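PDB 2BKL: prolyl endopeptidase from Myxococcus xanthus, which probably hydrolyses oligopeptides after proline and, much less readily, after alanine, as a serine peptidase of the S9A family. Local coordinates for residues R62-S73 with W403-N411; V357-N367 with A377-T385. All coordinates share one frame; numbering follows the deposited sequence.

Contact 1. Residues R62-S73 with W403-N411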
loop_
_atom_site.group_PDB
_atom_site.type_symbol
_atom_site.label_atom_id
_atom_site.label_comp_id
_atom_site.label_asym_id
_atom_site.label_seq_id
_atom_site.Cartn_x
_atom_site.Cartn_y
_atom_site.Cartn_z
ATOM N N ARG A 62 -7.943 -19.796 -16.542
ATOM C CA ARG A 62 -8.682 -19.607 -15.308
ATOM C C ARG A 62 -8.537 -18.160 -14.813
ATOM O O ARG A 62 -9.519 -17.537 -14.381
ATOM C CB ARG A 62 -8.202 -20.602 -14.241
ATOM C CG ARG A 62 -8.961 -20.542 -12.912
ATOM C CD ARG A 62 -10.488 -20.671 -13.029
ATOM N NE ARG A 62 -11.118 -20.725 -11.712
ATOM C CZ ARG A 62 -12.371 -20.345 -11.462
ATOM N NH1 ARG A 62 -13.154 -19.894 -12.433
ATOM N NH2 ARG A 62 -12.841 -20.424 -10.222
ATOM N N PHE A 63 -7.322 -17.627 -14.888
ATOM C CA PHE A 63 -7.087 -16.238 -14.484
ATOM C C PHE A 63 -7.812 -15.268 -15.424
ATOM O O PHE A 63 -8.260 -14.213 -14.997
ATOM C CB PHE A 63 -5.596 -15.912 -14.395
ATOM C CG PHE A 63 -4.883 -16.562 -13.234
ATOM C CD1 PHE A 63 -5.445 -16.585 -11.974
ATOM C CD2 PHE A 63 -3.647 -17.139 -13.412
ATOM C CE1 PHE A 63 -4.767 -17.158 -10.893
ATOM C CE2 PHE A 63 -2.969 -17.730 -12.329
ATOM C CZ PHE A 63 -3.546 -17.740 -11.086
ATOM N N LYS A 64 -7.978 -15.627 -16.695
ATOM C CA LYS A 64 -8.765 -14.783 -17.592
ATOM C C LYS A 64 -10.242 -14.731 -17.157
ATOM O O LYS A 64 -10.863 -13.673 -17.156
ATOM C CB LYS A 64 -8.611 -15.259 -19.042
ATOM C CG LYS A 64 -9.062 -14.231 -20.045
ATOM C CD LYS A 64 -8.792 -14.692 -21.469
ATOM C CE LYS A 64 -9.531 -13.810 -22.476
ATOM N NZ LYS A 64 -10.982 -14.130 -22.494
ATOM N N GLU A 65 -10.784 -15.867 -16.732
ATOM C CA GLU A 65 -12.146 -15.962 -16.238
ATOM C C GLU A 65 -12.326 -15.158 -14.939
ATOM O O GLU A 65 -13.394 -14.591 -14.681
ATOM C CB GLU A 65 -12.483 -17.449 -16.051
ATOM C CG GLU A 65 -13.812 -17.817 -15.443
ATOM C CD GLU A 65 -14.091 -19.324 -15.516
ATOM O OE1 GLU A 65 -13.117 -20.144 -15.493
ATOM O OE2 GLU A 65 -15.293 -19.697 -15.588
ATOM N N LEU A 66 -11.270 -15.078 -14.136
ATOM C CA LEU A 66 -11.356 -14.474 -12.807
ATOM C C LEU A 66 -10.991 -13.003 -12.769
ATOM O O LEU A 66 -11.584 -12.239 -12.006
ATOM C CB LEU A 66 -10.429 -15.210 -11.834
ATOM C CG LEU A 66 -10.843 -16.626 -11.459
ATOM C CD1 LEU A 66 -9.733 -17.306 -10.711
ATOM C CD2 LEU A 66 -12.150 -16.605 -10.665
ATOM N N PHE A 67 -9.989 -12.586 -13.536
ATOM C CA PHE A 67 -9.424 -11.228 -13.385
ATOM C C PHE A 67 -10.186 -10.154 -14.147
ATOM O O PHE A 67 -10.092 -8.971 -13.804
ATOM C CB PHE A 67 -7.952 -11.163 -13.813
ATOM C CG PHE A 67 -6.987 -11.799 -12.866
ATOM C CD1 PHE A 67 -7.394 -12.549 -11.767
ATOM C CD2 PHE A 67 -5.645 -11.675 -13.119
ATOM C CE1 PHE A 67 -6.438 -13.114 -10.905
ATOM C CE2 PHE A 67 -4.686 -12.250 -12.283
ATOM C CZ PHE A 67 -5.096 -12.984 -11.181
ATOM N N TYR A 68 -10.878 -10.523 -15.224
ATOM C CA TYR A 68 -11.738 -9.556 -15.920
ATOM C C TYR A 68 -13.077 -9.604 -15.222
ATOM O O TYR A 68 -13.721 -10.648 -15.184
ATOM C CB TYR A 68 -11.872 -9.902 -17.395
ATOM C CG TYR A 68 -10.627 -9.623 -18.212
ATOM C CD1 TYR A 68 -10.283 -8.329 -18.575
ATOM C CD2 TYR A 68 -9.789 -10.670 -18.640
ATOM C CE1 TYR A 68 -9.142 -8.073 -19.343
ATOM C CE2 TYR A 68 -8.659 -10.439 -19.382
ATOM C CZ TYR A 68 -8.303 -9.146 -19.737
ATOM O OH TYR A 68 -7.140 -8.928 -20.475
ATOM N N THR A 69 -13.472 -8.500 -14.599
ATOM C CA THR A 69 -14.722 -8.455 -13.854
ATOM C C THR A 69 -15.538 -7.227 -14.221
ATOM O O THR A 69 -15.029 -6.257 -14.804
ATOM C CB THR A 69 -14.488 -8.388 -12.333
ATOM O OG1 THR A 69 -13.958 -7.109 -11.998
ATOM C CG2 THR A 69 -13.445 -9.381 -11.873
ATOM N N ASP A 70 -16.806 -7.302 -13.853
ATOM C CA ASP A 70 -17.706 -6.165 -13.797
ATOM C C ASP A 70 -17.722 -5.742 -12.350
ATOM O O ASP A 70 -18.133 -6.511 -11.482
ATOM C CB ASP A 70 -19.122 -6.571 -14.202
ATOM C CG ASP A 70 -19.221 -6.913 -15.636
ATOM O OD1 ASP A 70 -18.848 -6.064 -16.475
ATOM O OD2 ASP A 70 -19.623 -8.035 -16.032
ATOM N N SER A 71 -17.256 -4.542 -12.065
ATOM C CA SER A 71 -17.286 -4.026 -10.726
ATOM C C SER A 71 -17.583 -2.535 -10.783
ATOM O O SER A 71 -17.478 -1.888 -11.836
ATOM C CB SER A 71 -15.957 -4.270 -10.039
ATOM O OG SER A 71 -14.944 -3.379 -10.492
ATOM N N VAL A 72 -18.026 -2.021 -9.652
ATOM C CA VAL A 72 -18.228 -0.577 -9.481
ATOM C C VAL A 72 -17.716 -0.152 -8.108
ATOM O O VAL A 72 -17.886 -0.915 -7.125
ATOM C CB VAL A 72 -19.695 -0.183 -9.669
ATOM C CG1 VAL A 72 -20.571 -0.783 -8.593
ATOM C CG2 VAL A 72 -19.845 1.348 -9.693
ATOM N N SER A 73 -17.082 1.026 -8.040
ATOM C CA SER A 73 -16.538 1.643 -6.803
ATOM C C SER A 73 -17.663 2.333 -6.044
ATOM O O SER A 73 -18.710 2.611 -6.595
ATOM C CB SER A 73 -15.431 2.714 -7.100
ATOM O OG SER A 73 -15.929 4.039 -7.521
ATOM N N TRP A 403 -25.773 -2.661 -2.331
ATOM C CA TRP A 403 -25.752 -1.721 -3.423
ATOM C C TRP A 403 -25.039 -2.295 -4.654
ATOM O O TRP A 403 -25.444 -2.019 -5.774
ATOM C CB TRP A 403 -25.090 -0.430 -2.957
ATOM C CG TRP A 403 -25.116 0.727 -3.920
ATOM C CD1 TRP A 403 -26.169 1.565 -4.159
ATOM C CD2 TRP A 403 -24.036 1.215 -4.711
ATOM N NE1 TRP A 403 -25.814 2.526 -5.070
ATOM C CE2 TRP A 403 -24.512 2.331 -5.437
ATOM C CE3 TRP A 403 -22.715 0.798 -4.920
ATOM C CZ2 TRP A 403 -23.707 3.047 -6.323
ATOM C CZ3 TRP A 403 -21.915 1.519 -5.788
ATOM C CH2 TRP A 403 -22.417 2.629 -6.488
ATOM N N ALA A 404 -23.938 -3.015 -4.442
ATOM C CA ALA A 404 -23.207 -3.660 -5.528
ATOM C C ALA A 404 -22.512 -4.886 -5.007
ATOM O O ALA A 404 -22.167 -4.949 -3.854
ATOM C CB ALA A 404 -22.178 -2.696 -6.128
ATOM N N LYS A 405 -22.319 -5.872 -5.882
ATOM C CA LYS A 405 -21.608 -7.095 -5.562
ATOM C C LYS A 405 -20.877 -7.535 -6.811
ATOM O O LYS A 405 -21.474 -7.549 -7.886
ATOM C CB LYS A 405 -22.636 -8.155 -5.136
ATOM C CG LYS A 405 -22.110 -9.535 -4.856
ATOM C CD LYS A 405 -23.181 -10.423 -4.185
ATOM C CE LYS A 405 -24.233 -10.933 -5.172
ATOM N NZ LYS A 405 -24.021 -12.372 -5.592
ATOM N N VAL A 406 -19.593 -7.868 -6.687
ATOM C CA VAL A 406 -18.822 -8.428 -7.809
ATOM C C VAL A 406 -19.139 -9.905 -7.977
ATOM O O VAL A 406 -18.983 -10.696 -7.045
ATOM C CB VAL A 406 -17.302 -8.253 -7.604
ATOM C CG1 VAL A 406 -16.577 -8.763 -8.812
ATOM C CG2 VAL A 406 -16.948 -6.787 -7.376
ATOM N N ASP A 407 -19.621 -10.271 -9.160
ATOM C CA ASP A 407 -19.893 -11.657 -9.480
ATOM C C ASP A 407 -18.583 -12.283 -9.986
ATOM O O ASP A 407 -17.925 -11.745 -10.889
ATOM C CB ASP A 407 -20.994 -11.743 -10.539
ATOM C CG ASP A 407 -22.381 -11.503 -9.951
ATOM O OD1 ASP A 407 -22.759 -10.330 -9.748
ATOM O OD2 ASP A 407 -23.158 -12.436 -9.643
ATOM N N VAL A 408 -18.194 -13.388 -9.373
ATOM C CA VAL A 408 -16.965 -14.087 -9.716
ATOM C C VAL A 408 -17.320 -15.572 -9.895
ATOM O O VAL A 408 -18.076 -16.113 -9.098
ATOM C CB VAL A 408 -15.923 -13.912 -8.572
ATOM C CG1 VAL A 408 -14.658 -14.687 -8.853
ATOM C CG2 VAL A 408 -15.565 -12.451 -8.372
ATOM N N PRO A 409 -16.819 -16.229 -10.942
ATOM C CA PRO A 409 -17.169 -17.638 -11.196
ATOM C C PRO A 409 -16.413 -18.573 -10.257
ATOM O O PRO A 409 -15.424 -19.187 -10.654
ATOM C CB PRO A 409 -16.768 -17.839 -12.656
ATOM C CG PRO A 409 -15.662 -16.870 -12.864
ATOM C CD PRO A 409 -15.981 -15.676 -12.010
ATOM N N MET A 410 -16.908 -18.692 -9.034
ATOM C CA MET A 410 -16.304 -19.526 -7.995
ATOM C C MET A 410 -17.401 -19.941 -7.038
ATOM O O MET A 410 -18.478 -19.352 -7.049
ATOM C CB MET A 410 -15.277 -18.712 -7.209
ATOM C CG MET A 410 -15.879 -17.388 -6.720
ATOM S SD MET A 410 -15.230 -16.647 -5.258
ATOM C CE MET A 410 -14.832 -18.084 -4.311
ATOM N N ASN A 411 -17.135 -20.949 -6.214
ATOM C CA ASN A 411 -18.088 -21.401 -5.199
ATOM C C ASN A 411 -17.478 -21.236 -3.822
ATOM O O ASN A 411 -16.655 -22.055 -3.414
ATOM C CB ASN A 411 -18.475 -22.862 -5.431
ATOM C CG ASN A 411 -19.470 -23.383 -4.384
ATOM O OD1 ASN A 411 -19.877 -22.668 -3.455
ATOM N ND2 ASN A 411 -19.868 -24.646 -4.538
HETATM O O HOH W 1 -17.771 -9.876 -12.903
HETATM O O HOH W 2 -20.114 -8.174 -11.109
#
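Arg62 and Pro409 meet at one end of a surface contact in which the end of helix 56-67 and the start of strand 71-78 run beside the chain leaving strand 400-405. NH1 and NH2 of Arg62 both donate hydrogen bonds to the single acceptor Pro409 O, at 3.0 Å and 2.9 Å, neither straight (143° and 147°). NH1 also forms a salt bridge with Glu65 OE1, its hydrogen bond weak, and Leu66 CD2 lies over one guanidinium face; together they fix its rotation. Glu65 CG presses on Pro409 CG at 3.3 Å; Pro409 itself centres an inverse gamma turn. Leu66 CD2 meets Val408 CG1 at 3.6 Å, the side chains crossing at about a right angle. Strands 71-78 and 400-405 are outer strands of the propeller's first and last blades. No direct backbone bond joins the segments: one water links Asp70 N to Asp407 O, a second Asp70 O to Asp407 N, a seam consistent with the family's open propeller, in which these blades share no strand. Val406 CG2 packs on Ser71 CB, whose hydroxyl binds Thr87. Farther along, Val72 CG1 touches Ala404 CB at 3.5 Å, while Ser73 O approaches the edge of the Trp403 ring.

Contact 2. Residues V357-N367 with A377-T385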
loop_
_atom_site.group_PDB
_atom_site.type_symbol
_atom_site.label_atom_id
_atom_site.label_comp_id
_atom_site.label_asym_id
_atom_site.label_seq_id
_atom_site.Cartn_x
_atom_site.Cartn_y
_atom_site.Cartn_z
ATOM N N VAL A 357 -22.384 -1.177 13.188
ATOM C CA VAL A 357 -22.770 -1.642 11.878
ATOM C C VAL A 357 -22.768 -3.162 11.848
ATOM O O VAL A 357 -21.793 -3.805 12.233
ATOM C CB VAL A 357 -21.857 -1.073 10.781
ATOM C CG1 VAL A 357 -22.331 -1.546 9.404
ATOM C CG2 VAL A 357 -21.862 0.411 10.806
ATOM N N GLN A 358 -23.880 -3.763 11.432
ATOM C CA GLN A 358 -23.985 -5.210 11.384
ATOM C C GLN A 358 -23.507 -5.718 10.046
ATOM O O GLN A 358 -24.113 -5.482 9.003
ATOM C CB GLN A 358 -25.431 -5.635 11.633
ATOM C CG GLN A 358 -25.975 -5.140 12.974
ATOM C CD GLN A 358 -25.224 -5.677 14.175
ATOM O OE1 GLN A 358 -25.131 -6.906 14.366
ATOM N NE2 GLN A 358 -24.710 -4.787 15.012
ATOM N N LEU A 359 -22.374 -6.411 10.090
ATOM C CA LEU A 359 -21.703 -6.848 8.881
ATOM C C LEU A 359 -22.309 -8.158 8.395
ATOM O O LEU A 359 -22.851 -8.953 9.181
ATOM C CB LEU A 359 -20.214 -7.038 9.147
ATOM C CG LEU A 359 -19.533 -5.797 9.717
ATOM C CD1 LEU A 359 -18.063 -6.094 10.040
ATOM C CD2 LEU A 359 -19.642 -4.602 8.809
ATOM N N PRO A 360 -22.165 -8.422 7.113
ATOM C CA PRO A 360 -22.738 -9.652 6.544
ATOM C C PRO A 360 -22.063 -10.948 7.007
ATOM O O PRO A 360 -22.652 -12.027 6.891
ATOM C CB PRO A 360 -22.574 -9.460 5.029
ATOM C CG PRO A 360 -21.857 -8.251 4.803
ATOM C CD PRO A 360 -21.536 -7.568 6.100
ATOM N N GLY A 361 -20.864 -10.858 7.559
ATOM C CA GLY A 361 -20.108 -12.043 7.896
ATOM C C GLY A 361 -18.752 -11.660 8.395
ATOM O O GLY A 361 -18.472 -10.475 8.615
ATOM N N VAL A 362 -17.923 -12.679 8.601
ATOM C CA VAL A 362 -16.540 -12.518 8.986
ATOM C C VAL A 362 -15.743 -12.147 7.735
ATOM O O VAL A 362 -15.794 -12.841 6.710
ATOM C CB VAL A 362 -15.996 -13.821 9.626
ATOM C CG1 VAL A 362 -14.487 -13.743 9.863
ATOM C CG2 VAL A 362 -16.747 -14.108 10.939
ATOM N N GLY A 363 -15.054 -11.024 7.810
ATOM C CA GLY A 363 -14.233 -10.541 6.711
ATOM C C GLY A 363 -13.648 -9.186 7.043
ATOM O O GLY A 363 -13.280 -8.916 8.172
ATOM N N ALA A 364 -13.557 -8.305 6.039
ATOM C CA ALA A 364 -12.980 -6.965 6.196
ATOM C C ALA A 364 -13.989 -5.920 5.736
ATOM O O ALA A 364 -14.501 -5.989 4.646
ATOM C CB ALA A 364 -11.682 -6.791 5.417
ATOM N N ALA A 365 -14.225 -4.926 6.558
ATOM C CA ALA A 365 -15.136 -3.830 6.232
ATOM C C ALA A 365 -14.417 -2.511 6.263
ATOM O O ALA A 365 -13.651 -2.256 7.202
ATOM C CB ALA A 365 -16.291 -3.806 7.190
ATOM N N SER A 366 -14.682 -1.625 5.294
ATOM C CA SER A 366 -14.183 -0.270 5.339
ATOM C C SER A 366 -14.986 0.555 6.341
ATOM O O SER A 366 -16.086 0.172 6.749
ATOM C CB SER A 366 -14.274 0.393 3.963
ATOM O OG SER A 366 -15.637 0.719 3.655
ATOM N N ASN A 367 -14.459 1.721 6.686
ATOM C CA ASN A 367 -15.246 2.699 7.405
ATOM C C ASN A 367 -16.349 3.194 6.486
ATOM O O ASN A 367 -16.292 3.026 5.264
ATOM C CB ASN A 367 -14.365 3.839 7.916
ATOM C CG ASN A 367 -14.955 4.547 9.125
ATOM O OD1 ASN A 367 -15.973 4.159 9.627
ATOM N ND2 ASN A 367 -14.256 5.548 9.627
ATOM N N ALA A 377 -24.435 6.731 3.431
ATOM C CA ALA A 377 -23.012 6.432 3.506
ATOM C C ALA A 377 -22.783 5.001 3.069
ATOM O O ALA A 377 -23.624 4.149 3.339
ATOM C CB ALA A 377 -22.468 6.623 4.898
ATOM N N TYR A 378 -21.636 4.717 2.471
ATOM C CA TYR A 378 -21.368 3.421 1.898
ATOM C C TYR A 378 -20.219 2.760 2.605
ATOM O O TYR A 378 -19.328 3.433 3.137
ATOM C CB TYR A 378 -21.024 3.576 0.403
ATOM C CG TYR A 378 -22.116 4.151 -0.453
ATOM C CD1 TYR A 378 -22.342 5.511 -0.473
ATOM C CD2 TYR A 378 -22.901 3.342 -1.252
ATOM C CE1 TYR A 378 -23.354 6.049 -1.257
ATOM C CE2 TYR A 378 -23.895 3.875 -2.042
ATOM C CZ TYR A 378 -24.109 5.212 -2.027
ATOM O OH TYR A 378 -25.106 5.756 -2.811
ATOM N N TYR A 379 -20.218 1.432 2.633
ATOM C CA TYR A 379 -19.028 0.726 3.039
ATOM C C TYR A 379 -18.821 -0.495 2.174
ATOM O O TYR A 379 -19.758 -1.024 1.562
ATOM C CB TYR A 379 -19.048 0.350 4.529
ATOM C CG TYR A 379 -19.927 -0.813 4.920
ATOM C CD1 TYR A 379 -21.242 -0.623 5.289
ATOM C CD2 TYR A 379 -19.418 -2.113 4.970
ATOM C CE1 TYR A 379 -22.057 -1.722 5.690
ATOM C CE2 TYR A 379 -20.203 -3.175 5.354
ATOM C CZ TYR A 379 -21.535 -2.965 5.686
ATOM O OH TYR A 379 -22.277 -4.059 6.094
ATOM N N VAL A 380 -17.565 -0.909 2.109
ATOM C CA VAL A 380 -17.153 -2.077 1.344
ATOM C C VAL A 380 -16.879 -3.222 2.278
ATOM O O VAL A 380 -16.248 -3.032 3.315
ATOM C CB VAL A 380 -15.867 -1.721 0.565
ATOM C CG1 VAL A 380 -15.373 -2.889 -0.275
ATOM C CG2 VAL A 380 -16.056 -0.490 -0.322
ATOM N N PHE A 381 -17.362 -4.407 1.922
ATOM C CA PHE A 381 -17.080 -5.633 2.651
ATOM C C PHE A 381 -16.483 -6.699 1.744
ATOM O O PHE A 381 -16.956 -6.919 0.633
ATOM C CB PHE A 381 -18.349 -6.157 3.299
ATOM C CG PHE A 381 -18.143 -7.439 4.033
ATOM C CD1 PHE A 381 -17.679 -7.422 5.339
ATOM C CD2 PHE A 381 -18.404 -8.645 3.416
ATOM C CE1 PHE A 381 -17.465 -8.581 6.017
ATOM C CE2 PHE A 381 -18.183 -9.810 4.072
ATOM C CZ PHE A 381 -17.724 -9.795 5.377
ATOM N N THR A 382 -15.419 -7.342 2.194
ATOM C CA THR A 382 -14.824 -8.475 1.478
ATOM C C THR A 382 -14.476 -9.534 2.502
ATOM O O THR A 382 -14.408 -9.286 3.683
ATOM C CB THR A 382 -13.521 -8.139 0.700
ATOM O OG1 THR A 382 -12.532 -7.597 1.621
ATOM C CG2 THR A 382 -13.730 -7.041 -0.296
ATOM N N SER A 383 -14.175 -10.724 2.021
ATOM C CA SER A 383 -13.494 -11.728 2.849
ATOM C C SER A 383 -12.576 -12.499 1.940
ATOM O O SER A 383 -12.555 -12.289 0.737
ATOM C CB SER A 383 -14.486 -12.683 3.555
ATOM O OG SER A 383 -14.927 -13.738 2.712
ATOM N N PHE A 384 -11.761 -13.378 2.510
ATOM C CA PHE A 384 -10.850 -14.160 1.692
ATOM C C PHE A 384 -11.582 -15.001 0.647
ATOM O O PHE A 384 -10.977 -15.360 -0.372
ATOM C CB PHE A 384 -9.946 -15.074 2.546
ATOM C CG PHE A 384 -8.847 -14.350 3.258
ATOM C CD1 PHE A 384 -7.765 -13.814 2.570
ATOM C CD2 PHE A 384 -8.888 -14.197 4.629
ATOM C CE1 PHE A 384 -6.757 -13.130 3.273
ATOM C CE2 PHE A 384 -7.910 -13.516 5.324
ATOM C CZ PHE A 384 -6.842 -12.980 4.651
ATOM N N THR A 385 -12.849 -15.313 0.915
ATOM C CA THR A 385 -13.705 -16.069 -0.007
ATOM C C THR A 385 -14.957 -15.317 -0.538
ATOM O O THR A 385 -15.799 -15.916 -1.222
ATOM C CB THR A 385 -14.153 -17.368 0.693
ATOM O OG1 THR A 385 -14.995 -17.059 1.802
ATOM C CG2 THR A 385 -12.977 -18.091 1.313
#
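Ala364 and Thr382 form an antiparallel hydrogen-bonded pair, Ala364 N to Thr382 O at 2.7 Å and Thr382 N to Ala364 O at 2.9 Å, followed by the non-hydrogen-bonded pair Ala365 with Phe381. Ser366 N continues the pattern to Val380 O, but the return bond is taken over by a side chain: Ser366 OG accepts from Val380 N at 3.0 Å, almost straight at 175°, and donates to Asn367 O, while Ser366 O is left buried without a partner. With chi1 at 74° the hydroxyl sits between backbone N and carbonyl carbon, facing the neighbouring strand. Strand 364-365 is an outer strand of a four-stranded antiparallel propeller blade, and the chain leading into it, 357-363, folds back over Tyr379 and Phe381. Phe381, its CG anti to the backbone N (chi1 178°), receives Pro360 CG over one face, a CH-pi contact 3.9 Å from the ring centroid, while Ala365 CB lies at the ring edge and Gly361 O comes to 3.4 Å from CE1. Gly363 passes so close to Phe381 CZ and Thr382 O that a side chain there would clash. A serine in place of Phe381 would probably leave Pro360 without its CH-pi partner and open a gap beneath the 359-363 loop. Val357 CG1 and Leu359 CD2 both approach the Tyr379 ring from the same side, 3.7 Å from CE1 and 3.8 Å from CE2.

In the fold
Both contacts involve the same four-stranded sheet at its two outer edges: contact 2 pairs strand 364-365 with strand 376-383, while contact 1 sets strand 400-405 and the chain beyond it against residues 62-73. Contact 2 is partly buried and lies within one blade, relying on backbone bonds and two aromatic rings. Contact 1 lies at the surface, between blades and at the passage to the catalytic domain, and uses an arginine grip, water bridges and small apolar patches instead. Their centres are about 17 Å apart, yet they touch: the rings of Trp403 and Tyr378 meet edge-to-face, and Met410 CE packs on Thr385 O at 3.9 Å.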